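Local coordinates for VIN1 (Oscarella pearsei, PDB 6BFI), which binds actin filaments (F-actin) and may play a role in cell-cell adhesion, as a vinculin homolog from a sponge, at residues G302-A306 and K317-A321; A538-I542 and L568-I572; N755-L760 and D809-S814. The contacts are given in a common frame with arbitrary orientation. Residues are numbered along the deposited sequence.

Interaction 1 (G302-A306 and K317-A321); sequences GRRVA and KLLAA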
ATOM      1  N   GLY A 302      20.310 -11.797   6.395  1.00 60.02           N
ATOM      2  CA  GLY A 302      21.579 -11.108   6.218  1.00 55.22           C
ATOM      3  C   GLY A 302      22.402 -11.681   5.081  1.00 57.52           C
ATOM      4  O   GLY A 302      22.971 -10.937   4.277  1.00 59.15           O
ATOM      5  N   ARG A 303      22.475 -13.012   4.991  1.00 58.33           N
ATOM      6  CA  ARG A 303      23.233 -13.629   3.906  1.00 58.68           C
ATOM      7  C   ARG A 303      22.536 -13.449   2.563  1.00 58.58           C
ATOM      8  O   ARG A 303      23.206 -13.293   1.532  1.00 58.83           O
ATOM      9  CB  ARG A 303      23.463 -15.110   4.209  1.00 62.83           C
ATOM     10  CG  ARG A 303      24.236 -15.344   5.499  1.00 65.94           C
ATOM     11  CD  ARG A 303      24.434 -16.819   5.805  1.00 73.81           C
ATOM     12  NE  ARG A 303      25.134 -17.002   7.075  1.00 78.40           N
ATOM     13  CZ  ARG A 303      25.381 -18.181   7.638  1.00 83.53           C
ATOM     14  NH1 ARG A 303      24.986 -19.300   7.045  1.00 87.98           N
ATOM     15  NH2 ARG A 303      26.024 -18.241   8.796  1.00 82.56           N
ATOM     16  N   ARG A 304      21.200 -13.462   2.558  1.00 58.46           N
ATOM     17  CA  ARG A 304      20.458 -13.197   1.329  1.00 60.90           C
ATOM     18  C   ARG A 304      20.777 -11.811   0.788  1.00 63.82           C
ATOM     19  O   ARG A 304      21.005 -11.643  -0.415  1.00 66.40           O
ATOM     20  CB  ARG A 304      18.955 -13.336   1.578  1.00 61.36           C
ATOM     21  CG  ARG A 304      18.114 -13.312   0.313  1.00 64.91           C
ATOM     22  CD  ARG A 304      16.649 -13.023   0.616  1.00 66.96           C
ATOM     23  NE  ARG A 304      16.367 -11.591   0.641  1.00 65.11           N
ATOM     24  CZ  ARG A 304      15.962 -10.891  -0.415  1.00 65.89           C
ATOM     25  NH1 ARG A 304      15.788 -11.493  -1.586  1.00 64.86           N
ATOM     26  NH2 ARG A 304      15.729  -9.589  -0.305  1.00 63.67           N
ATOM     27  N   VAL A 305      20.798 -10.803   1.664  1.00 65.44           N
ATOM     28  CA  VAL A 305      21.183  -9.466   1.226  1.00 58.76           C
ATOM     29  C   VAL A 305      22.657  -9.429   0.839  1.00 60.19           C
ATOM     30  O   VAL A 305      23.047  -8.701  -0.084  1.00 62.64           O
ATOM     31  CB  VAL A 305      20.854  -8.432   2.319  1.00 55.84           C
ATOM     32  CG1 VAL A 305      21.315  -7.043   1.905  1.00 56.28           C
ATOM     33  CG2 VAL A 305      19.358  -8.432   2.609  1.00 52.20           C
ATOM     34  N   ALA A 306      23.497 -10.218   1.517  1.00 60.71           N
ATOM     35  CA  ALA A 306      24.916 -10.255   1.174  1.00 65.56           C
ATOM     36  C   ALA A 306      25.129 -10.744  -0.255  1.00 65.71           C
ATOM     37  O   ALA A 306      26.009 -10.244  -0.966  1.00 60.97           O
ATOM     38  CB  ALA A 306      25.675 -11.142   2.161  1.00 55.84           C
ATOM     39  N   LYS A 317      31.479  -8.410   4.558  1.00 72.09           N
ATOM     40  CA  LYS A 317      31.183  -7.873   5.884  1.00 71.99           C
ATOM     41  C   LYS A 317      29.883  -8.451   6.431  1.00 67.41           C
ATOM     42  O   LYS A 317      29.818  -8.878   7.591  1.00 62.87           O
ATOM     43  CB  LYS A 317      31.118  -6.346   5.824  1.00 78.51           C
ATOM     44  CG  LYS A 317      30.966  -5.670   7.176  1.00 82.59           C
ATOM     45  CD  LYS A 317      31.168  -4.166   7.059  1.00 88.86           C
ATOM     46  CE  LYS A 317      31.215  -3.505   8.427  1.00 91.27           C
ATOM     47  NZ  LYS A 317      32.302  -4.059   9.280  1.00 93.65           N
ATOM     48  N   LEU A 318      28.833  -8.471   5.605  1.00 66.27           N
ATOM     49  CA  LEU A 318      27.574  -9.083   6.019  1.00 63.10           C
ATOM     50  C   LEU A 318      27.765 -10.559   6.345  1.00 61.66           C
ATOM     51  O   LEU A 318      27.221 -11.060   7.338  1.00 59.02           O
ATOM     52  CB  LEU A 318      26.519  -8.905   4.927  1.00 62.41           C
ATOM     53  CG  LEU A 318      25.889  -7.517   4.807  1.00 62.42           C
ATOM     54  CD1 LEU A 318      25.150  -7.366   3.483  1.00 61.17           C
ATOM     55  CD2 LEU A 318      24.948  -7.273   5.977  1.00 59.94           C
ATOM     56  N   LEU A 319      28.544 -11.270   5.525  1.00 64.45           N
ATOM     57  CA  LEU A 319      28.827 -12.671   5.820  1.00 67.69           C
ATOM     58  C   LEU A 319      29.633 -12.815   7.107  1.00 69.91           C
ATOM     59  O   LEU A 319      29.431 -13.770   7.869  1.00 70.01           O
ATOM     60  CB  LEU A 319      29.558 -13.316   4.644  1.00 69.78           C
ATOM     61  CG  LEU A 319      28.742 -13.415   3.353  1.00 69.84           C
ATOM     62  CD1 LEU A 319      29.585 -13.971   2.217  1.00 74.22           C
ATOM     63  CD2 LEU A 319      27.502 -14.269   3.573  1.00 68.11           C
ATOM     64  N   ALA A 320      30.542 -11.873   7.372  1.00 68.81           N
ATOM     65  CA  ALA A 320      31.308 -11.912   8.615  1.00 69.12           C
ATOM     66  C   ALA A 320      30.393 -11.765   9.824  1.00 62.38           C
ATOM     67  O   ALA A 320      30.510 -12.514  10.803  1.00 64.25           O
ATOM     68  CB  ALA A 320      32.378 -10.820   8.609  1.00 72.66           C
ATOM     69  N   ALA A 321      29.471 -10.799   9.774  1.00 58.21           N
ATOM     70  CA  ALA A 321      28.518 -10.636  10.868  1.00 58.27           C
ATOM     71  C   ALA A 321      27.641 -11.872  11.019  1.00 63.39           C
ATOM     72  O   ALA A 321      27.320 -12.283  12.141  1.00 67.56           O
ATOM     73  CB  ALA A 321      27.662  -9.392  10.638  1.00 51.86           C
TER
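Gly302 opens the last turn of helix 289-306, which packs against helix 312-338; the axes of segments 302-306 and 317-321 run at 164° between N-to-C directions and approach to 8.7 Å. Without a side chain, Gly302 meets its neighbour through the backbone: its O is 4.1 Å from Leu318 CB, and the same O accepts the helical hydrogen bond from Ala306 N at 2.9 Å. Arg303 comes next and lays its aliphatic part along Leu319, CG to CD2 at 3.9 Å. The extended m, t, t side chain carries its guanidinium on to salt bridges with Asp326 and Asp323, further along helix 312-338. Nearly antiparallel and joined by a short turn, these consecutive helices form a hairpin, and together with helices 344-375 and 399-427 they are part of a helical bundle of the kind that builds vinculin-family proteins. Arg304 turns away, and its NH2 hydrogen-bonds Ser427. Val305 points sideways: its CG1 is 4.2 Å from Leu318 CD1, and the residue also touches Leu368 and Ser427 of the neighbouring helices. The CA-to-CB bond of Ala306 points toward 317-321. Its small CB sits 3.7 Å from Leu318 CB and 3.9 Å from Leu319 CD2, so the backbones come close here, Ala306 CA to Leu318 CA being 5.6 Å.

Interaction 2 (A538-I542 and L568-I572); sequences ANRVI and LAKSI
Residues 538-542 form a regular helical turn inside helix 524-550, closed by Ile542 N to Ala538 O at 2.9 Å. Segment 568-572 spans the joint between helices 555-569 and 572-584, and the two segments run antiparallel within a bundle that also includes helices 496-519 and 589-615, the helical-bundle architecture of the vinculin family. The CA atoms of Ala538 and Ile572 are 7.5 Å apart, those of Ile542 and Ala569 7.2 Å. Phi/psi is -69/-42 at Leu568 and -66/-31 at Ala569, then shifts to -72/-3 at Lys570 and -110/-9 at Ser571 before returning to -74/-54 at Ile572.

All the cross-segment contacts are van der Waals. Leu568 (t, p) directs CD2 to Ile542 CD1 at 3.6 Å, to Val541 CG1 at 3.9 Å and to the backbone Ala538 O at 4.1 Å; it also touches Val606 and Val609 of helix 589-615. Ile542 (m, m) reaches Ala569 as well, CD1 to CB at 4.1 Å. Ile572 (m, t) extends CD1 to within 3.9 Å of Ala538 CB, 4.4 Å of Ile542 CG1 and 3.5 Å of Asn539 ND2. At the joint itself, Leu568 O receives two hydrogen bonds from one residue: Ser571 N at 3.1 Å and, with chi1 at 71°, Ser571 OG at 2.7 Å.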
ATOM      1  N   ALA A 538      26.665  14.125  -6.278  1.00 59.25           N
ATOM      2  CA  ALA A 538      26.255  15.270  -5.474  1.00 57.76           C
ATOM      3  C   ALA A 538      24.795  15.629  -5.724  1.00 60.65           C
ATOM      4  O   ALA A 538      24.045  15.904  -4.778  1.00 55.76           O
ATOM      5  CB  ALA A 538      27.158  16.467  -5.765  1.00 59.52           C
ATOM      6  N   ASN A 539      24.369  15.632  -6.993  1.00 57.38           N
ATOM      7  CA  ASN A 539      22.970  15.936  -7.281  1.00 59.84           C
ATOM      8  C   ASN A 539      22.039  14.859  -6.740  1.00 57.08           C
ATOM      9  O   ASN A 539      20.901  15.161  -6.358  1.00 54.99           O
ATOM     10  CB  ASN A 539      22.767  16.128  -8.783  1.00 66.47           C
ATOM     11  CG  ASN A 539      22.637  17.590  -9.163  1.00 78.09           C
ATOM     12  OD1 ASN A 539      21.569  18.185  -9.021  1.00 88.10           O
ATOM     13  ND2 ASN A 539      23.727  18.180  -9.641  1.00 77.45           N
ATOM     14  N   ARG A 540      22.495  13.605  -6.696  1.00 59.82           N
ATOM     15  CA  ARG A 540      21.709  12.570  -6.036  0.89 58.02           C
ATOM     16  C   ARG A 540      21.590  12.845  -4.541  1.00 56.28           C
ATOM     17  O   ARG A 540      20.535  12.604  -3.939  1.00 57.02           O
ATOM     18  CB  ARG A 540      22.329  11.197  -6.294  0.89 60.05           C
ATOM     19  CG  ARG A 540      21.959  10.621  -7.654  0.89 55.63           C
ATOM     20  CD  ARG A 540      20.481  10.281  -7.688  0.89 56.51           C
ATOM     21  NE  ARG A 540      20.171   9.205  -6.751  0.89 56.14           N
ATOM     22  CZ  ARG A 540      19.004   9.060  -6.132  0.89 52.59           C
ATOM     23  NH1 ARG A 540      18.026   9.933  -6.333  0.89 54.66           N
ATOM     24  NH2 ARG A 540      18.819   8.044  -5.301  0.89 51.48           N
ATOM     25  N   VAL A 541      22.660  13.358  -3.926  1.00 54.77           N
ATOM     26  CA  VAL A 541      22.572  13.780  -2.530  1.00 57.50           C
ATOM     27  C   VAL A 541      21.531  14.884  -2.386  1.00 60.11           C
ATOM     28  O   VAL A 541      20.751  14.905  -1.424  1.00 59.76           O
ATOM     29  CB  VAL A 541      23.953  14.229  -2.020  1.00 55.16           C
ATOM     30  CG1 VAL A 541      23.825  14.951  -0.689  1.00 53.50           C
ATOM     31  CG2 VAL A 541      24.886  13.037  -1.901  1.00 53.91           C
ATOM     32  N   ILE A 542      21.491  15.804  -3.353  1.00 61.83           N
ATOM     33  CA  ILE A 542      20.494  16.872  -3.337  1.00 64.31           C
ATOM     34  C   ILE A 542      19.087  16.290  -3.378  1.00 66.33           C
ATOM     35  O   ILE A 542      18.209  16.689  -2.603  1.00 67.08           O
ATOM     36  CB  ILE A 542      20.726  17.844  -4.509  1.00 64.46           C
ATOM     37  CG1 ILE A 542      22.124  18.458  -4.436  1.00 67.50           C
ATOM     38  CG2 ILE A 542      19.661  18.931  -4.517  1.00 63.64           C
ATOM     39  CD1 ILE A 542      22.318  19.378  -3.266  1.00 71.37           C
ATOM     40  N   LEU A 568      25.174  23.253  -1.172  1.00 61.78           N
ATOM     41  CA  LEU A 568      25.874  22.232  -1.944  1.00 67.90           C
ATOM     42  C   LEU A 568      25.610  22.393  -3.435  1.00 71.14           C
ATOM     43  O   LEU A 568      26.529  22.262  -4.252  1.00 62.98           O
ATOM     44  CB  LEU A 568      25.457  20.838  -1.473  1.00 63.94           C
ATOM     45  CG  LEU A 568      25.964  19.656  -2.306  1.00 64.21           C
ATOM     46  CD1 LEU A 568      27.483  19.638  -2.349  1.00 60.53           C
ATOM     47  CD2 LEU A 568      25.426  18.341  -1.762  1.00 65.31           C
ATOM     48  N   ALA A 569      24.359  22.681  -3.805  1.00 72.93           N
ATOM     49  CA  ALA A 569      24.008  22.821  -5.213  1.00 74.70           C
ATOM     50  C   ALA A 569      24.682  24.029  -5.847  1.00 82.73           C
ATOM     51  O   ALA A 569      24.998  24.002  -7.043  1.00 86.15           O
ATOM     52  CB  ALA A 569      22.491  22.918  -5.369  1.00 72.92           C
ATOM     53  N   LYS A 570      24.920  25.088  -5.072  1.00 86.03           N
ATOM     54  CA  LYS A 570      25.593  26.260  -5.624  1.00 90.63           C
ATOM     55  C   LYS A 570      27.074  26.026  -5.899  1.00 87.37           C
ATOM     56  O   LYS A 570      27.729  26.925  -6.437  1.00 92.11           O
ATOM     57  CB  LYS A 570      25.426  27.456  -4.685  1.00 99.54           C
ATOM     58  CG  LYS A 570      23.995  27.966  -4.590  1.00109.10           C
ATOM     59  CD  LYS A 570      23.938  29.368  -4.005  1.00114.25           C
ATOM     60  CE  LYS A 570      22.520  29.919  -4.042  1.00118.37           C
ATOM     61  NZ  LYS A 570      22.471  31.361  -3.674  1.00121.94           N
ATOM     62  N   SER A 571      27.613  24.854  -5.564  1.00 79.15           N
ATOM     63  CA  SER A 571      29.026  24.562  -5.762  1.00 77.22           C
ATOM     64  C   SER A 571      29.292  23.545  -6.861  1.00 74.26           C
ATOM     65  O   SER A 571      30.455  23.350  -7.228  1.00 74.84           O
ATOM     66  CB  SER A 571      29.649  24.047  -4.458  1.00 73.84           C
ATOM     67  OG  SER A 571      29.178  22.746  -4.161  1.00 72.25           O
ATOM     68  N   ILE A 572      28.257  22.892  -7.391  1.00 73.28           N
ATOM     69  CA  ILE A 572      28.471  21.807  -8.344  1.00 71.85           C
ATOM     70  C   ILE A 572      28.910  22.357  -9.698  1.00 74.43           C
ATOM     71  O   ILE A 572      29.943  21.949 -10.242  1.00 74.88           O
ATOM     72  CB  ILE A 572      27.202  20.947  -8.464  1.00 69.85           C
ATOM     73  CG1 ILE A 572      26.783  20.437  -7.083  1.00 65.39           C
ATOM     74  CG2 ILE A 572      27.431  19.787  -9.425  1.00 65.30           C
ATOM     75  CD1 ILE A 572      25.459  19.708  -7.072  1.00 61.27           C
TER

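Interaction 3 (N755-L760 and D809-S814); sequences NLLQLL and DVIRAS
Build both segments as regular helix and set them antiparallel, 157° between N-to-C directions (signed crossing angle -157°), with the short axes 9.1 Å apart at closest. The register is fixed by Leu756 and Ala813, whose CA atoms lie 5.3 Å apart.

Side-chain conformation decides the rest. Leu756 takes t, p (179°, 59°); its CA-to-CB bond points sideways, yet CD1 swings in to Ala813 CB at 3.9 Å, Val810 CG1 at 4.1 Å and Ser814 OG at 3.5 Å. Leu759, one turn on, uses m, t and points toward the partner. Its CD1 comes to 3.3 Å from the backbone O of Asp809, 3.6 Å from Asp809 CB and 3.8 Å from Ala813 CB, while its CB rests 3.7 Å from Val810 CG2.

Helices 750-760 and 786-817 belong, with helices 669-682, 690-710 and 718-745, to the C-terminal bundle, consistent with the actin-binding tail of vinculin. Leu760 (m, t) places CD2 3.9 Å from Val810 CG2 and also touches Ala740 of helix 718-745, whereas Ile811, on the far side of its helix, packs on Val695. Val810, chi1 162°, thus offers CG1 to Leu756 and CG2 to Leu759 and Leu760. Ser814, with chi1 at -57°, turns OG back to donate a very short 2.5 Å hydrogen bond to Val810 O.

Asn755 (chi1 -177°, chi2 32°) brings ND2 to 3.7 Å from Ala813 CB. A water bridges the helices beside it, donating to Ala813 O at 2.7 Å and accepting a weak bond from Asn755 ND2 at 3.4 Å.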
ATOM      1  N   ASN A 755       1.267   5.912   6.989  1.00 73.70           N
ATOM      2  CA  ASN A 755       1.094   4.504   7.333  1.00 70.40           C
ATOM      3  C   ASN A 755      -0.065   4.306   8.304  1.00 70.48           C
ATOM      4  O   ASN A 755      -0.839   3.349   8.171  1.00 71.15           O
ATOM      5  CB  ASN A 755       2.390   3.949   7.924  1.00 73.01           C
ATOM      6  CG  ASN A 755       2.298   2.469   8.246  1.00 75.14           C
ATOM      7  OD1 ASN A 755       1.590   1.720   7.574  1.00 74.01           O
ATOM      8  ND2 ASN A 755       3.014   2.041   9.279  1.00 77.88           N
ATOM      9  N   LEU A 756      -0.209   5.206   9.279  1.00 67.26           N
ATOM     10  CA  LEU A 756      -1.289   5.073  10.252  1.00 65.78           C
ATOM     11  C   LEU A 756      -2.630   5.517   9.675  1.00 67.94           C
ATOM     12  O   LEU A 756      -3.667   4.900   9.961  1.00 68.12           O
ATOM     13  CB  LEU A 756      -0.957   5.876  11.512  1.00 64.05           C
ATOM     14  CG  LEU A 756      -1.990   5.863  12.640  1.00 62.89           C
ATOM     15  CD1 LEU A 756      -2.247   4.443  13.130  1.00 60.75           C
ATOM     16  CD2 LEU A 756      -1.539   6.757  13.786  1.00 64.24           C
ATOM     17  N   LEU A 757      -2.632   6.576   8.860  1.00 68.38           N
ATOM     18  CA  LEU A 757      -3.894   7.072   8.316  1.00 69.39           C
ATOM     19  C   LEU A 757      -4.495   6.094   7.312  1.00 73.41           C
ATOM     20  O   LEU A 757      -5.723   5.942   7.248  1.00 75.16           O
ATOM     21  CB  LEU A 757      -3.693   8.445   7.679  1.00 68.36           C
ATOM     22  CG  LEU A 757      -3.517   9.585   8.683  1.00 70.38           C
ATOM     23  CD1 LEU A 757      -3.612  10.934   7.993  1.00 71.95           C
ATOM     24  CD2 LEU A 757      -4.544   9.475   9.798  1.00 71.56           C
ATOM     25  N   GLN A 758      -3.652   5.423   6.520  1.00 75.27           N
ATOM     26  CA  GLN A 758      -4.153   4.412   5.592  1.00 75.75           C
ATOM     27  C   GLN A 758      -4.938   3.333   6.325  1.00 73.74           C
ATOM     28  O   GLN A 758      -5.937   2.818   5.809  1.00 71.85           O
ATOM     29  CB  GLN A 758      -2.995   3.787   4.815  1.00 80.76           C
ATOM     30  CG  GLN A 758      -2.366   4.695   3.776  1.00 90.63           C
ATOM     31  CD  GLN A 758      -1.242   4.014   3.021  1.00 96.76           C
ATOM     32  OE1 GLN A 758      -0.887   2.871   3.312  1.00101.42           O
ATOM     33  NE2 GLN A 758      -0.676   4.712   2.043  1.00102.00           N
ATOM     34  N   LEU A 759      -4.498   2.976   7.534  1.00 69.61           N
ATOM     35  CA  LEU A 759      -5.211   1.977   8.322  1.00 62.86           C
ATOM     36  C   LEU A 759      -6.449   2.567   8.984  1.00 58.84           C
ATOM     37  O   LEU A 759      -7.487   1.899   9.065  1.00 56.72           O
ATOM     38  CB  LEU A 759      -4.276   1.375   9.371  1.00 60.78           C
ATOM     39  CG  LEU A 759      -3.003   0.724   8.827  1.00 59.89           C
ATOM     40  CD1 LEU A 759      -2.081   0.328   9.967  1.00 58.11           C
ATOM     41  CD2 LEU A 759      -3.342  -0.479   7.962  1.00 59.02           C
ATOM     42  N   LEU A 760      -6.367   3.816   9.453  1.00 61.26           N
ATOM     43  CA  LEU A 760      -7.520   4.424  10.108  1.00 65.44           C
ATOM     44  C   LEU A 760      -8.667   4.720   9.148  1.00 70.47           C
ATOM     45  O   LEU A 760      -9.819   4.790   9.589  1.00 69.08           O
ATOM     46  CB  LEU A 760      -7.113   5.722  10.810  1.00 68.34           C
ATOM     47  CG  LEU A 760      -6.295   5.635  12.098  1.00 71.28           C
ATOM     48  CD1 LEU A 760      -6.414   6.944  12.864  1.00 75.22           C
ATOM     49  CD2 LEU A 760      -6.737   4.462  12.960  1.00 71.13           C
ATOM     50  N   ASP A 809      -2.570  -3.875  13.262  1.00 60.32           N
ATOM     51  CA  ASP A 809      -1.681  -3.030  12.473  1.00 63.34           C
ATOM     52  C   ASP A 809      -1.746  -1.574  12.919  1.00 60.38           C
ATOM     53  O   ASP A 809      -0.775  -0.830  12.743  1.00 68.19           O
ATOM     54  CB  ASP A 809      -2.018  -3.156  10.987  1.00 69.97           C
ATOM     55  CG  ASP A 809      -1.675  -4.524  10.427  1.00 76.12           C
ATOM     56  OD1 ASP A 809      -0.648  -5.098  10.845  1.00 78.83           O
ATOM     57  OD2 ASP A 809      -2.436  -5.027   9.573  1.00 78.09           O
ATOM     58  N   VAL A 810      -2.869  -1.152  13.505  1.00 54.23           N
ATOM     59  CA  VAL A 810      -2.961   0.199  14.049  1.00 55.26           C
ATOM     60  C   VAL A 810      -2.141   0.319  15.329  1.00 58.22           C
ATOM     61  O   VAL A 810      -1.570   1.381  15.609  1.00 60.19           O
ATOM     62  CB  VAL A 810      -4.436   0.589  14.270  1.00 52.84           C
ATOM     63  CG1 VAL A 810      -4.555   1.777  15.216  1.00 49.62           C
ATOM     64  CG2 VAL A 810      -5.095   0.924  12.943  1.00 56.71           C
ATOM     65  N   ILE A 811      -2.062  -0.752  16.125  1.00 57.24           N
ATOM     66  CA  ILE A 811      -1.157  -0.750  17.273  1.00 58.92           C
ATOM     67  C   ILE A 811       0.270  -0.506  16.806  1.00 56.06           C
ATOM     68  O   ILE A 811       0.942   0.436  17.248  1.00 56.51           O
ATOM     69  CB  ILE A 811      -1.255  -2.071  18.055  1.00 58.44           C
ATOM     70  CG1 ILE A 811      -2.683  -2.350  18.508  1.00 57.72           C
ATOM     71  CG2 ILE A 811      -0.317  -2.047  19.257  1.00 59.16           C
ATOM     72  CD1 ILE A 811      -2.824  -3.719  19.122  1.00 56.81           C
ATOM     73  N   ARG A 812       0.748  -1.351  15.886  1.00 52.72           N
ATOM     74  CA  ARG A 812       2.137  -1.221  15.451  1.00 56.03           C
ATOM     75  C   ARG A 812       2.392   0.124  14.775  1.00 59.32           C
ATOM     76  O   ARG A 812       3.410   0.780  15.040  1.00 61.28           O
ATOM     77  CB  ARG A 812       2.507  -2.376  14.523  1.00 56.49           C
ATOM     78  CG  ARG A 812       2.426  -3.737  15.194  1.00 57.37           C
ATOM     79  CD  ARG A 812       2.856  -4.850  14.256  1.00 58.51           C
ATOM     80  NE  ARG A 812       2.679  -6.163  14.866  1.00 61.52           N
ATOM     81  CZ  ARG A 812       2.977  -7.311  14.267  1.00 66.78           C
ATOM     82  NH1 ARG A 812       3.471  -7.311  13.037  1.00 67.44           N
ATOM     83  NH2 ARG A 812       2.784  -8.459  14.901  1.00 71.02           N
ATOM     84  N   ALA A 813       1.474   0.561  13.908  1.00 57.30           N
ATOM     85  CA  ALA A 813       1.659   1.830  13.213  1.00 59.10           C
ATOM     86  C   ALA A 813       1.610   3.013  14.171  1.00 61.66           C
ATOM     87  O   ALA A 813       2.254   4.038  13.921  1.00 64.61           O
ATOM     88  CB  ALA A 813       0.606   1.992  12.117  1.00 58.75           C
ATOM     89  N   SER A 814       0.852   2.895  15.263  1.00 62.25           N
ATOM     90  CA  SER A 814       0.819   3.962  16.258  1.00 64.77           C
ATOM     91  C   SER A 814       2.121   4.015  17.042  1.00 68.07           C
ATOM     92  O   SER A 814       2.656   5.102  17.303  1.00 66.60           O
ATOM     93  CB  SER A 814      -0.369   3.765  17.198  1.00 66.26           C
ATOM     94  OG  SER A 814      -1.590   3.721  16.481  1.00 65.69           O
TER
HETATM   95  O   HOH W   1       3.181   4.591  11.490  1.00 56.12           O

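From the N terminus, interaction 1 comes first and closes the tightest loop: ten residues separate its segments, and the turn 307-311 joins helix 289-306 to helix 312-338, so it pairs consecutive helices. Interaction 2 closes next, around 25 intervening residues, folding the joint at 568-572 back onto helix 524-550. Interaction 3 encloses the longest loop, 48 residues including helix 763-778, and ties helix 750-760 to helix 786-817 near the C terminus. The three are in series, with neither nesting nor crossing. They do not touch: the centres of any two lie between 31 Å and 36 Å apart, each contact joining different helices of this helical chain, which has no strands.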